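DNA repair and recombination protein radB (Thermococcus kodakarensis, PDB 2CVH) probably takes part in DNA repair and homologous recombination, binding ATP and DNA with very weak ATPase activity and without promoting strand exchange. Local coordinates at residues Y26-S31 against L182-K187; D178-D183 against R191-E196; T6-S11 against L205-R210; T34-Q39 against R214-V219. All coordinates share one frame; numbering follows the deposited sequence.

Contact 1: Y26-S31 against L182-K187; sequences YGPYAS and LDKLPK
Leu182 N bonds to Tyr26 O at 2.9 Å where strand 178-184 runs beside the end of strand 22-26; past this bond the 26-31 backbone leaves the sheet and folds through a type II turn from Pro28 to Ser31. Gly27 passes so near the Leu182 carbonyl that a side chain there would collide with its oxygen. Pro28 rests CD on the same Leu182 O at 3.6 Å. Lys184, extended beyond CG, slides past the proline ring in the opposite direction, with CE 4.0 Å from Pro28 CG. Its NZ ends in a weak hydrogen bond of 2.9 Å to Tyr29 O, beside the Ala30 methyl. On the buried side, Leu182 sets CB 4.1 Å from Ser31 CB, and its CD1 comes to 3.8 Å from Ser31 O. Tyr26 starts its side chain away from 182-187, and Gly27 O accepts a hydrogen bond from Lys33 NZ. The loop carries the predicted ATP-binding residues Gly27 to Ser31, and its strand-loop-helix setting is consistent with the P-loop (Walker A) of a RecA-like ATPase.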
loop_
_atom_site.group_PDB
_atom_site.type_symbol
_atom_site.label_atom_id
_atom_site.label_comp_id
_atom_site.label_asym_id
_atom_site.label_seq_id
_atom_site.Cartn_x
_atom_site.Cartn_y
_atom_site.Cartn_z
ATOM N N TYR A 26 0.185 4.571 -4.920
ATOM C CA TYR A 26 1.477 4.952 -5.445
ATOM C C TYR A 26 1.739 6.470 -5.370
ATOM O O TYR A 26 0.813 7.282 -5.304
ATOM C CB TYR A 26 1.644 4.392 -6.866
ATOM C CG TYR A 26 0.863 5.135 -7.931
ATOM C CD1 TYR A 26 -0.475 4.851 -8.174
ATOM C CD2 TYR A 26 1.465 6.160 -8.656
ATOM C CE1 TYR A 26 -1.195 5.569 -9.101
ATOM C CE2 TYR A 26 0.762 6.885 -9.586
ATOM C CZ TYR A 26 -0.565 6.588 -9.801
ATOM O OH TYR A 26 -1.254 7.338 -10.706
ATOM N N GLY A 27 3.014 6.832 -5.404
ATOM C CA GLY A 27 3.414 8.222 -5.322
ATOM C C GLY A 27 4.891 8.279 -4.987
ATOM O O GLY A 27 5.514 7.231 -4.818
ATOM N N PRO A 28 5.490 9.479 -4.903
ATOM C CA PRO A 28 6.911 9.658 -4.584
ATOM C C PRO A 28 7.213 9.421 -3.099
ATOM O O PRO A 28 6.299 9.190 -2.295
ATOM C CB PRO A 28 7.157 11.111 -4.978
ATOM C CG PRO A 28 5.879 11.764 -4.613
ATOM C CD PRO A 28 4.819 10.779 -5.085
ATOM N N TYR A 29 8.485 9.451 -2.729
ATOM C CA TYR A 29 8.827 9.241 -1.326
ATOM C C TYR A 29 8.267 10.390 -0.513
ATOM O O TYR A 29 8.120 11.497 -1.023
ATOM C CB TYR A 29 10.337 9.101 -1.145
ATOM C CG TYR A 29 10.846 7.854 -1.816
ATOM C CD1 TYR A 29 11.364 7.901 -3.110
ATOM C CD2 TYR A 29 10.772 6.614 -1.179
ATOM C CE1 TYR A 29 11.802 6.746 -3.756
ATOM C CE2 TYR A 29 11.205 5.453 -1.817
ATOM C CZ TYR A 29 11.719 5.527 -3.104
ATOM O OH TYR A 29 12.167 4.393 -3.743
ATOM N N ALA A 30 7.886 10.111 0.725
ATOM C CA ALA A 30 7.295 11.125 1.593
ATOM C C ALA A 30 5.931 11.593 1.072
ATOM O O ALA A 30 5.363 12.563 1.587
ATOM C CB ALA A 30 8.240 12.308 1.776
ATOM N N SER A 31 5.385 10.879 0.077
ATOM C CA SER A 31 4.064 11.218 -0.472
ATOM C C SER A 31 3.052 10.806 0.578
ATOM O O SER A 31 1.910 11.275 0.567
ATOM C CB SER A 31 3.786 10.463 -1.782
ATOM O OG SER A 31 3.749 9.040 -1.607
ATOM N N LEU A 182 -0.988 9.454 -4.666
ATOM C CA LEU A 182 -0.785 10.437 -3.624
ATOM C C LEU A 182 0.165 11.497 -4.162
ATOM O O LEU A 182 1.211 11.176 -4.727
ATOM C CB LEU A 182 -0.203 9.790 -2.368
ATOM C CG LEU A 182 -0.858 8.556 -1.757
ATOM C CD1 LEU A 182 -0.179 8.309 -0.434
ATOM C CD2 LEU A 182 -2.345 8.725 -1.542
ATOM N N ASP A 183 -0.232 12.756 -4.057
ATOM C CA ASP A 183 0.627 13.832 -4.533
ATOM C C ASP A 183 0.942 14.772 -3.398
ATOM O O ASP A 183 0.131 14.930 -2.466
ATOM C CB ASP A 183 -0.073 14.643 -5.630
ATOM C CG ASP A 183 -0.370 13.825 -6.861
ATOM O OD1 ASP A 183 0.512 13.079 -7.342
ATOM O OD2 ASP A 183 -1.510 13.936 -7.337
ATOM N N LYS A 184 2.074 15.467 -3.528
ATOM C CA LYS A 184 2.504 16.445 -2.521
ATOM C C LYS A 184 2.037 17.857 -2.845
ATOM O O LYS A 184 2.189 18.296 -3.982
ATOM C CB LYS A 184 4.021 16.504 -2.464
ATOM C CG LYS A 184 4.693 15.244 -2.090
ATOM C CD LYS A 184 6.176 15.449 -2.101
ATOM C CE LYS A 184 6.884 14.212 -1.618
ATOM N NZ LYS A 184 8.358 14.310 -1.779
ATOM N N LEU A 185 1.435 18.551 -1.884
ATOM C CA LEU A 185 1.065 19.951 -2.090
ATOM C C LEU A 185 2.302 20.743 -1.616
ATOM O O LEU A 185 3.051 20.255 -0.774
ATOM C CB LEU A 185 -0.213 20.303 -1.337
ATOM C CG LEU A 185 -1.473 19.676 -1.983
ATOM C CD1 LEU A 185 -2.749 20.158 -1.331
ATOM C CD2 LEU A 185 -1.542 20.029 -3.434
ATOM N N PRO A 186 2.560 21.951 -2.169
ATOM C CA PRO A 186 3.748 22.723 -1.757
ATOM C C PRO A 186 3.715 23.463 -0.408
ATOM O O PRO A 186 3.920 24.667 -0.342
ATOM C CB PRO A 186 3.948 23.668 -2.940
ATOM C CG PRO A 186 2.545 24.047 -3.255
ATOM C CD PRO A 186 1.803 22.695 -3.200
ATOM N N LYS A 187 3.403 22.729 0.651
ATOM C CA LYS A 187 3.368 23.231 2.014
ATOM C C LYS A 187 3.859 21.997 2.737
ATOM O O LYS A 187 3.513 20.893 2.356
ATOM C CB LYS A 187 1.954 23.584 2.472
ATOM C CG LYS A 187 1.287 24.768 1.744
ATOM C CD LYS A 187 0.739 24.353 0.363
ATOM C CE LYS A 187 -0.509 25.146 -0.042
ATOM N NZ LYS A 187 -1.050 24.679 -1.347
#

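Contact 2: D178-D183 against R191-E196; sequences DILRLD and RVAVLE
Arg181 crosses Glu196 at about a right angle and lies side by side with Val194, pointing the same way, on one face of an antiparallel hairpin. Its CG stands anti to the backbone N (chi1 -173°), and the bend at chi3 swings NE forward along its own strand, toward Asp183. There NE and NH2 grip Asp183 OD2 side-on, each at 2.8 Å, on the syn lone pair and in the guanidinium plane. Arg181 NH1 reaches Glu196 OE2 at 2.7 Å, on the anti side of OE2, 28° out of the carboxylate plane; the guanidinium and carboxylate planes stand 82° apart. Val194 CG2 lies over one guanidinium face, 3.5 Å from Arg181 NH2. An alanine in place of Arg181 would probably leave the Asp183 and Glu196 carboxylates without their shared cation and the Val194 methyl without its flat cover. Beneath, Arg181 and Val194 form a hydrogen-bonded pair, with Arg181 N to Val194 O 2.8 Å. On the other face Leu182 CD2 presses on Ala193 CB at 3.4 Å, tighter than usual contact, and Leu180 CD2 lies 4.1 Å from Leu195 CD1; Leu9 and Leu12 of helix 7-12 pack on this face. Glu196 OE1 is held by the Tyr26 hydroxyl, and Arg191 leads away to Ala30 O. The hairpin is thus apolar on the Leu180-Leu182 face, while the face with Arg181 and Asp183 carries a salt-bridge network among valines; there the guanidinium between the two carboxylates would probably offset their repulsion, with Lys165 nearby as a long, weak second partner of Glu196.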
loop_
_atom_site.group_PDB
_atom_site.type_symbol
_atom_site.label_atom_id
_atom_site.label_comp_id
_atom_site.label_asym_id
_atom_site.label_seq_id
_atom_site.Cartn_x
_atom_site.Cartn_y
_atom_site.Cartn_z
ATOM N N ASP A 178 -8.619 -1.140 -7.109
ATOM C CA ASP A 178 -8.642 0.212 -6.579
ATOM C C ASP A 178 -7.240 0.792 -6.708
ATOM O O ASP A 178 -6.244 0.081 -6.519
ATOM C CB ASP A 178 -9.089 0.208 -5.118
ATOM C CG ASP A 178 -10.476 -0.358 -4.929
ATOM O OD1 ASP A 178 -11.179 -0.519 -5.944
ATOM O OD2 ASP A 178 -10.862 -0.630 -3.767
ATOM N N ILE A 179 -7.161 2.068 -7.075
ATOM C CA ILE A 179 -5.880 2.726 -7.260
ATOM C C ILE A 179 -5.957 4.140 -6.709
ATOM O O ILE A 179 -6.859 4.914 -7.065
ATOM C CB ILE A 179 -5.470 2.787 -8.762
ATOM C CG1 ILE A 179 -5.438 1.374 -9.368
ATOM C CG2 ILE A 179 -4.101 3.451 -8.918
ATOM C CD1 ILE A 179 -4.737 1.281 -10.717
ATOM N N LEU A 180 -5.028 4.455 -5.816
ATOM C CA LEU A 180 -4.943 5.769 -5.208
ATOM C C LEU A 180 -3.584 6.382 -5.542
ATOM O O LEU A 180 -2.529 5.741 -5.366
ATOM C CB LEU A 180 -5.056 5.658 -3.692
ATOM C CG LEU A 180 -6.356 5.838 -2.934
ATOM C CD1 LEU A 180 -6.054 5.631 -1.453
ATOM C CD2 LEU A 180 -6.911 7.219 -3.164
ATOM N N ARG A 181 -3.601 7.622 -6.028
ATOM C CA ARG A 181 -2.355 8.320 -6.348
ATOM C C ARG A 181 -2.182 9.361 -5.239
ATOM O O ARG A 181 -3.156 10.031 -4.859
ATOM C CB ARG A 181 -2.446 9.032 -7.700
ATOM C CG ARG A 181 -1.122 9.628 -8.159
ATOM C CD ARG A 181 -1.262 10.478 -9.436
ATOM N NE ARG A 181 -1.822 11.802 -9.171
ATOM C CZ ARG A 181 -2.835 12.351 -9.843
ATOM N NH1 ARG A 181 -3.420 11.690 -10.837
ATOM N NH2 ARG A 181 -3.261 13.578 -9.535
ATOM N N LEU A 182 -0.988 9.454 -4.666
ATOM C CA LEU A 182 -0.785 10.437 -3.624
ATOM C C LEU A 182 0.165 11.497 -4.162
ATOM O O LEU A 182 1.211 11.176 -4.727
ATOM C CB LEU A 182 -0.203 9.790 -2.368
ATOM C CG LEU A 182 -0.858 8.556 -1.757
ATOM C CD1 LEU A 182 -0.179 8.309 -0.434
ATOM C CD2 LEU A 182 -2.345 8.725 -1.542
ATOM N N ASP A 183 -0.232 12.756 -4.057
ATOM C CA ASP A 183 0.627 13.832 -4.533
ATOM C C ASP A 183 0.942 14.772 -3.398
ATOM O O ASP A 183 0.131 14.930 -2.466
ATOM C CB ASP A 183 -0.073 14.643 -5.630
ATOM C CG ASP A 183 -0.370 13.825 -6.861
ATOM O OD1 ASP A 183 0.512 13.079 -7.342
ATOM O OD2 ASP A 183 -1.510 13.936 -7.337
ATOM N N ARG A 191 -0.686 17.010 1.489
ATOM C CA ARG A 191 -0.832 16.004 0.446
ATOM C C ARG A 191 -2.273 15.886 -0.041
ATOM O O ARG A 191 -3.214 16.350 0.611
ATOM C CB ARG A 191 -0.430 14.636 1.017
ATOM C CG ARG A 191 0.964 14.536 1.619
ATOM C CD ARG A 191 2.026 14.577 0.557
ATOM N NE ARG A 191 3.355 14.443 1.149
ATOM C CZ ARG A 191 4.160 15.460 1.471
ATOM N NH1 ARG A 191 3.789 16.731 1.253
ATOM N NH2 ARG A 191 5.337 15.200 2.039
ATOM N N VAL A 192 -2.442 15.215 -1.171
ATOM C CA VAL A 192 -3.779 14.967 -1.697
ATOM C C VAL A 192 -3.758 13.579 -2.338
ATOM O O VAL A 192 -2.762 13.182 -2.947
ATOM C CB VAL A 192 -4.214 16.053 -2.744
ATOM C CG1 VAL A 192 -3.282 16.018 -3.964
ATOM C CG2 VAL A 192 -5.731 15.882 -3.144
ATOM N N ALA A 193 -4.806 12.804 -2.109
ATOM C CA ALA A 193 -4.894 11.488 -2.729
ATOM C C ALA A 193 -5.966 11.574 -3.848
ATOM O O ALA A 193 -6.987 12.237 -3.693
ATOM C CB ALA A 193 -5.294 10.427 -1.685
ATOM N N VAL A 194 -5.708 10.946 -4.982
ATOM C CA VAL A 194 -6.681 10.939 -6.048
ATOM C C VAL A 194 -7.058 9.488 -6.306
ATOM O O VAL A 194 -6.184 8.627 -6.470
ATOM C CB VAL A 194 -6.118 11.569 -7.337
ATOM C CG1 VAL A 194 -7.182 11.555 -8.442
ATOM C CG2 VAL A 194 -5.665 13.001 -7.072
ATOM N N LEU A 195 -8.361 9.220 -6.244
ATOM C CA LEU A 195 -8.925 7.889 -6.495
ATOM C C LEU A 195 -9.032 7.728 -8.009
ATOM O O LEU A 195 -10.028 8.116 -8.618
ATOM C CB LEU A 195 -10.317 7.783 -5.884
ATOM C CG LEU A 195 -10.909 6.382 -5.840
ATOM C CD1 LEU A 195 -9.959 5.412 -5.131
ATOM C CD2 LEU A 195 -12.223 6.433 -5.148
ATOM N N GLU A 196 -7.988 7.182 -8.608
ATOM C CA GLU A 196 -7.940 6.998 -10.047
ATOM C C GLU A 196 -8.739 5.818 -10.536
ATOM O O GLU A 196 -9.152 5.766 -11.698
ATOM C CB GLU A 196 -6.503 6.821 -10.484
ATOM C CG GLU A 196 -5.657 7.924 -10.000
ATOM C CD GLU A 196 -4.391 7.983 -10.746
ATOM O OE1 GLU A 196 -3.740 6.923 -10.868
ATOM O OE2 GLU A 196 -4.075 9.080 -11.245
#

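Contact 3: T6-S11 against L205-R210; sequences TKSLDS and LMAYFR
Ala207 meets Ser8 where helix 7-11 lies over strand 206-210, the axes of the two short segments 7.2 Å apart and their directions 157° from each other. The Ala207 methyl points at the first turn of the helix, 3.5 Å from Ser8 O and 3.7 Å from Ser8 CB, and Leu9 CD2 closes in on it at 4.1 Å. Tyr208 sends its ring away from the helix and takes part through its backbone. Ser8 OG, placed between its own backbone N and carbonyl carbon (chi1 62°), comes to 2.9 Å from Tyr208 O, although that hydroxyl has another acceptor within reach, so the bond is not settled. Phe209 again points CB toward the helix. Leu9 CD2 approaches the ring obliquely, 4.3 Å from Phe209 CD1, while Thr6 CG2 lies 4.4 Å from Phe209 CB. The helix rests on the antiparallel part of the sheet: Leu9 also touches Ala193 of strand 190-197, Ile216 of strand 215-218 and Leu36 of helix 33-44. At its N-terminal end the backbone N-H groups of Lys7 and Ser8 bond to the Asp218 carboxylate, which ties the helix to the neighbouring strand.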
loop_
_atom_site.group_PDB
_atom_site.type_symbol
_atom_site.label_atom_id
_atom_site.label_comp_id
_atom_site.label_asym_id
_atom_site.label_seq_id
_atom_site.Cartn_x
_atom_site.Cartn_y
_atom_site.Cartn_z
ATOM N N THR A 6 -8.458 8.358 8.748
ATOM C CA THR A 6 -8.601 9.702 8.200
ATOM C C THR A 6 -9.998 9.847 7.577
ATOM O O THR A 6 -10.413 9.051 6.710
ATOM C CB THR A 6 -7.536 9.932 7.143
ATOM O OG1 THR A 6 -6.271 9.508 7.671
ATOM C CG2 THR A 6 -7.448 11.380 6.780
ATOM N N LYS A 7 -10.729 10.850 8.048
ATOM C CA LYS A 7 -12.086 11.130 7.595
ATOM C C LYS A 7 -12.180 11.350 6.069
ATOM O O LYS A 7 -13.078 10.844 5.415
ATOM C CB LYS A 7 -12.592 12.349 8.365
ATOM C CG LYS A 7 -14.057 12.391 8.638
ATOM C CD LYS A 7 -14.823 13.087 7.546
ATOM C CE LYS A 7 -16.316 13.092 7.853
ATOM N NZ LYS A 7 -17.062 13.772 6.761
ATOM N N SER A 8 -11.233 12.073 5.498
ATOM C CA SER A 8 -11.274 12.339 4.079
ATOM C C SER A 8 -10.957 11.118 3.243
ATOM O O SER A 8 -11.629 10.856 2.252
ATOM C CB SER A 8 -10.335 13.499 3.704
ATOM O OG SER A 8 -8.969 13.230 3.990
ATOM N N LEU A 9 -9.887 10.414 3.604
ATOM C CA LEU A 9 -9.466 9.220 2.881
ATOM C C LEU A 9 -10.553 8.135 2.940
ATOM O O LEU A 9 -10.789 7.446 1.966
ATOM C CB LEU A 9 -8.105 8.720 3.412
ATOM C CG LEU A 9 -6.866 9.579 3.088
ATOM C CD1 LEU A 9 -5.614 9.135 3.831
ATOM C CD2 LEU A 9 -6.581 9.504 1.595
ATOM N N ASP A 10 -11.254 8.046 4.062
ATOM C CA ASP A 10 -12.320 7.071 4.240
ATOM C C ASP A 10 -13.528 7.460 3.420
ATOM O O ASP A 10 -14.205 6.587 2.901
ATOM C CB ASP A 10 -12.721 6.931 5.721
ATOM C CG ASP A 10 -11.710 6.124 6.539
ATOM O OD1 ASP A 10 -10.751 5.567 5.957
ATOM O OD2 ASP A 10 -11.856 6.078 7.777
ATOM N N SER A 11 -13.824 8.763 3.357
ATOM C CA SER A 11 -14.940 9.294 2.559
ATOM C C SER A 11 -14.662 8.981 1.092
ATOM O O SER A 11 -15.518 8.449 0.390
ATOM C CB SER A 11 -15.070 10.817 2.718
ATOM O OG SER A 11 -15.508 11.152 4.014
ATOM N N LEU A 205 -12.101 11.640 -7.852
ATOM C CA LEU A 205 -12.279 12.385 -6.605
ATOM C C LEU A 205 -10.974 12.433 -5.771
ATOM O O LEU A 205 -10.063 11.636 -5.988
ATOM C CB LEU A 205 -13.463 11.853 -5.799
ATOM C CG LEU A 205 -14.844 12.478 -6.035
ATOM C CD1 LEU A 205 -15.143 12.583 -7.523
ATOM C CD2 LEU A 205 -15.919 11.655 -5.331
ATOM N N MET A 206 -10.900 13.386 -4.838
ATOM C CA MET A 206 -9.704 13.629 -4.026
ATOM C C MET A 206 -9.996 13.777 -2.552
ATOM O O MET A 206 -11.102 14.119 -2.170
ATOM C CB MET A 206 -9.063 14.961 -4.416
ATOM C CG MET A 206 -8.898 15.167 -5.886
ATOM S SD MET A 206 -8.670 16.905 -6.252
ATOM C CE MET A 206 -7.331 16.672 -7.334
ATOM N N ALA A 207 -8.931 13.668 -1.754
ATOM C CA ALA A 207 -8.994 13.809 -0.301
ATOM C C ALA A 207 -7.677 14.449 0.099
ATOM O O ALA A 207 -6.598 13.991 -0.295
ATOM C CB ALA A 207 -9.131 12.444 0.372
ATOM N N TYR A 208 -7.769 15.557 0.819
ATOM C CA TYR A 208 -6.583 16.262 1.297
ATOM C C TYR A 208 -6.207 15.704 2.685
ATOM O O TYR A 208 -7.086 15.335 3.488
ATOM C CB TYR A 208 -6.880 17.769 1.405
ATOM C CG TYR A 208 -7.058 18.430 0.058
ATOM C CD1 TYR A 208 -5.951 18.715 -0.747
ATOM C CD2 TYR A 208 -8.339 18.694 -0.450
ATOM C CE1 TYR A 208 -6.118 19.238 -2.037
ATOM C CE2 TYR A 208 -8.515 19.223 -1.742
ATOM C CZ TYR A 208 -7.402 19.487 -2.524
ATOM O OH TYR A 208 -7.556 19.986 -3.798
ATOM N N PHE A 209 -4.917 15.609 2.964
ATOM C CA PHE A 209 -4.500 15.133 4.269
ATOM C C PHE A 209 -3.126 15.722 4.561
ATOM O O PHE A 209 -2.533 16.359 3.687
ATOM C CB PHE A 209 -4.504 13.579 4.306
ATOM C CG PHE A 209 -3.472 12.921 3.393
ATOM C CD1 PHE A 209 -3.760 12.670 2.044
ATOM C CD2 PHE A 209 -2.239 12.504 3.898
ATOM C CE1 PHE A 209 -2.839 12.013 1.228
ATOM C CE2 PHE A 209 -1.312 11.844 3.079
ATOM C CZ PHE A 209 -1.619 11.600 1.742
ATOM N N ARG A 210 -2.635 15.546 5.785
ATOM C CA ARG A 210 -1.296 16.032 6.139
ATOM C C ARG A 210 -0.521 14.978 6.922
ATOM O O ARG A 210 -1.093 14.183 7.648
ATOM C CB ARG A 210 -1.351 17.365 6.922
ATOM C CG ARG A 210 -2.220 17.318 8.125
ATOM C CD ARG A 210 -2.376 18.660 8.797
ATOM N NE ARG A 210 -3.498 18.622 9.740
ATOM C CZ ARG A 210 -3.379 18.549 11.065
ATOM N NH1 ARG A 210 -2.180 18.506 11.636
ATOM N NH2 ARG A 210 -4.464 18.553 11.823
#

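Contact 4: T34-Q39 against R214-V219; sequences TTLALQ and RGIEDV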
loop_
_atom_site.group_PDB
_atom_site.type_symbol
_atom_site.label_atom_id
_atom_site.label_comp_id
_atom_site.label_asym_id
_atom_site.label_seq_id
_atom_site.Cartn_x
_atom_site.Cartn_y
_atom_site.Cartn_z
ATOM N N THR A 34 3.597 4.974 2.579
ATOM C CA THR A 34 4.038 4.114 3.672
ATOM C C THR A 34 3.342 4.492 5.004
ATOM O O THR A 34 2.859 3.626 5.752
ATOM C CB THR A 34 5.562 4.201 3.826
ATOM O OG1 THR A 34 6.172 3.911 2.553
ATOM C CG2 THR A 34 6.054 3.188 4.888
ATOM N N THR A 35 3.239 5.786 5.278
ATOM C CA THR A 35 2.577 6.201 6.502
ATOM C C THR A 35 1.127 5.750 6.466
ATOM O O THR A 35 0.581 5.338 7.481
ATOM C CB THR A 35 2.674 7.746 6.730
ATOM O OG1 THR A 35 4.044 8.144 6.633
ATOM C CG2 THR A 35 2.158 8.144 8.127
ATOM N N LEU A 36 0.506 5.808 5.292
ATOM C CA LEU A 36 -0.891 5.398 5.147
ATOM C C LEU A 36 -0.976 3.900 5.483
ATOM O O LEU A 36 -1.863 3.457 6.227
ATOM C CB LEU A 36 -1.360 5.627 3.706
ATOM C CG LEU A 36 -2.810 6.021 3.397
ATOM C CD1 LEU A 36 -3.164 5.484 2.005
ATOM C CD2 LEU A 36 -3.804 5.515 4.437
ATOM N N ALA A 37 -0.051 3.132 4.922
ATOM C CA ALA A 37 0.005 1.695 5.163
ATOM C C ALA A 37 0.151 1.417 6.661
ATOM O O ALA A 37 -0.633 0.638 7.232
ATOM C CB ALA A 37 1.178 1.084 4.392
ATOM N N LEU A 38 1.113 2.101 7.291
ATOM C CA LEU A 38 1.387 1.964 8.727
ATOM C C LEU A 38 0.158 2.271 9.575
ATOM O O LEU A 38 -0.171 1.528 10.501
ATOM C CB LEU A 38 2.533 2.900 9.165
ATOM C CG LEU A 38 4.033 2.549 9.202
ATOM C CD1 LEU A 38 4.851 3.722 9.794
ATOM C CD2 LEU A 38 4.266 1.332 10.062
ATOM N N GLN A 39 -0.523 3.365 9.246
ATOM C CA GLN A 39 -1.696 3.785 9.973
ATOM C C GLN A 39 -2.878 2.858 9.811
ATOM O O GLN A 39 -3.609 2.609 10.776
ATOM C CB GLN A 39 -2.077 5.203 9.566
ATOM C CG GLN A 39 -3.307 5.756 10.273
ATOM C CD GLN A 39 -3.291 7.281 10.344
ATOM O OE1 GLN A 39 -4.290 7.954 10.064
ATOM N NE2 GLN A 39 -2.158 7.827 10.758
ATOM N N ARG A 214 1.544 12.227 14.262
ATOM C CA ARG A 214 0.565 11.178 14.533
ATOM C C ARG A 214 0.334 10.239 13.355
ATOM O O ARG A 214 -0.489 9.328 13.452
ATOM C CB ARG A 214 -0.780 11.767 14.926
ATOM C CG ARG A 214 -0.703 12.856 15.948
ATOM C CD ARG A 214 -2.095 13.313 16.373
ATOM N NE ARG A 214 -2.846 12.239 17.022
ATOM C CZ ARG A 214 -4.171 12.156 17.023
ATOM N NH1 ARG A 214 -4.892 13.087 16.414
ATOM N NH2 ARG A 214 -4.777 11.122 17.599
ATOM N N GLY A 215 1.045 10.454 12.252
ATOM C CA GLY A 215 0.869 9.622 11.072
ATOM C C GLY A 215 0.299 10.462 9.936
ATOM O O GLY A 215 1.001 11.270 9.319
ATOM N N ILE A 216 -0.995 10.332 9.706
ATOM C CA ILE A 216 -1.670 11.069 8.654
ATOM C C ILE A 216 -2.945 11.601 9.241
ATOM O O ILE A 216 -3.667 10.899 9.940
ATOM C CB ILE A 216 -1.938 10.173 7.424
ATOM C CG1 ILE A 216 -0.702 10.199 6.510
ATOM C CG2 ILE A 216 -3.190 10.631 6.682
ATOM C CD1 ILE A 216 -0.719 9.163 5.419
ATOM N N GLU A 217 -3.183 12.883 9.023
ATOM C CA GLU A 217 -4.368 13.520 9.576
ATOM C C GLU A 217 -5.154 14.308 8.550
ATOM O O GLU A 217 -4.674 14.580 7.455
ATOM C CB GLU A 217 -3.967 14.457 10.739
ATOM C CG GLU A 217 -3.318 13.709 11.891
ATOM C CD GLU A 217 -3.094 14.574 13.107
ATOM O OE1 GLU A 217 -1.947 14.965 13.340
ATOM O OE2 GLU A 217 -4.055 14.844 13.852
ATOM N N ASP A 218 -6.398 14.595 8.897
ATOM C CA ASP A 218 -7.224 15.419 8.056
ATOM C C ASP A 218 -6.648 16.822 8.209
ATOM O O ASP A 218 -6.047 17.161 9.245
ATOM C CB ASP A 218 -8.661 15.376 8.527
ATOM C CG ASP A 218 -9.329 14.094 8.150
ATOM O OD1 ASP A 218 -9.519 13.911 6.937
ATOM O OD2 ASP A 218 -9.601 13.260 9.045
ATOM N N VAL A 219 -6.764 17.612 7.156
ATOM C CA VAL A 219 -6.237 18.961 7.186
ATOM C C VAL A 219 -7.080 19.811 8.110
ATOM O O VAL A 219 -8.134 19.385 8.578
ATOM C CB VAL A 219 -6.260 19.604 5.790
ATOM C CG1 VAL A 219 -5.414 18.802 4.839
ATOM C CG2 VAL A 219 -7.697 19.695 5.295
#
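Ile216 and Gly215 carry the tight part of this contact, against one side of helix 34-39; the axes of the segments 34-39 and 215-218 stand at 91°. Thr35 holds CG2 anti to its backbone N, which puts this methyl 3.5 Å from Gly215 C and 3.9 Å from Ile216 CG1. Ile216 drives CD1 in beside the helix backbone, 3.6 Å from Leu36 N and 4.0 Å from Leu36 CB. At Gly215 a side chain would run into the Gln39 amide, and the backbone angles themselves call for glycine, because a CB would jam against Arg214 O. Gln39 extends its chain, CG anti to N (chi1 180°), and lays the amide beside the Ile216 backbone; the amide is probably turned over in the model, so its bonding is not settled. An alanine in place of Gln39 would probably open a gap beside Gly215 and leave the Ile216 backbone without the amide that faces it. Helix 33-44 follows the predicted ATP-binding loop of this RecA-like fold, and strand 215-218 is an outermost strand of its central sheet, paired antiparallel with strand 206-212. The other side of the strand is looser and partly exposed. Glu217 points away from the helix, and Arg214 leads its end away too, its NH1 making a 3.2 Å salt bridge to Glu217 OE2 from above the carboxylate plane. Glu217 OE1 is also bonded to Thr212 OG1.

Overall arrangement
From the N terminus, residues 6-11 come first and wait for strand 206-212, so contact 3 closes a loop of nearly the whole chain. Residues 26-31 and 34-39 follow on either side of the start of helix 33-44. The chain returns to residues 26-31 at strand 178-184, closing contact 1; the next strand closes the short hairpin of contact 2, which shares Leu182 and Asp183 with it. Contacts 1 and 2 both lie within the span of contact 3. Contact 4, closed last by strand 215-218, spans contact 2 but crosses contacts 1 and 3. Together they tie the predicted ATP-binding loop and two helices to four consecutive strands of one sheet.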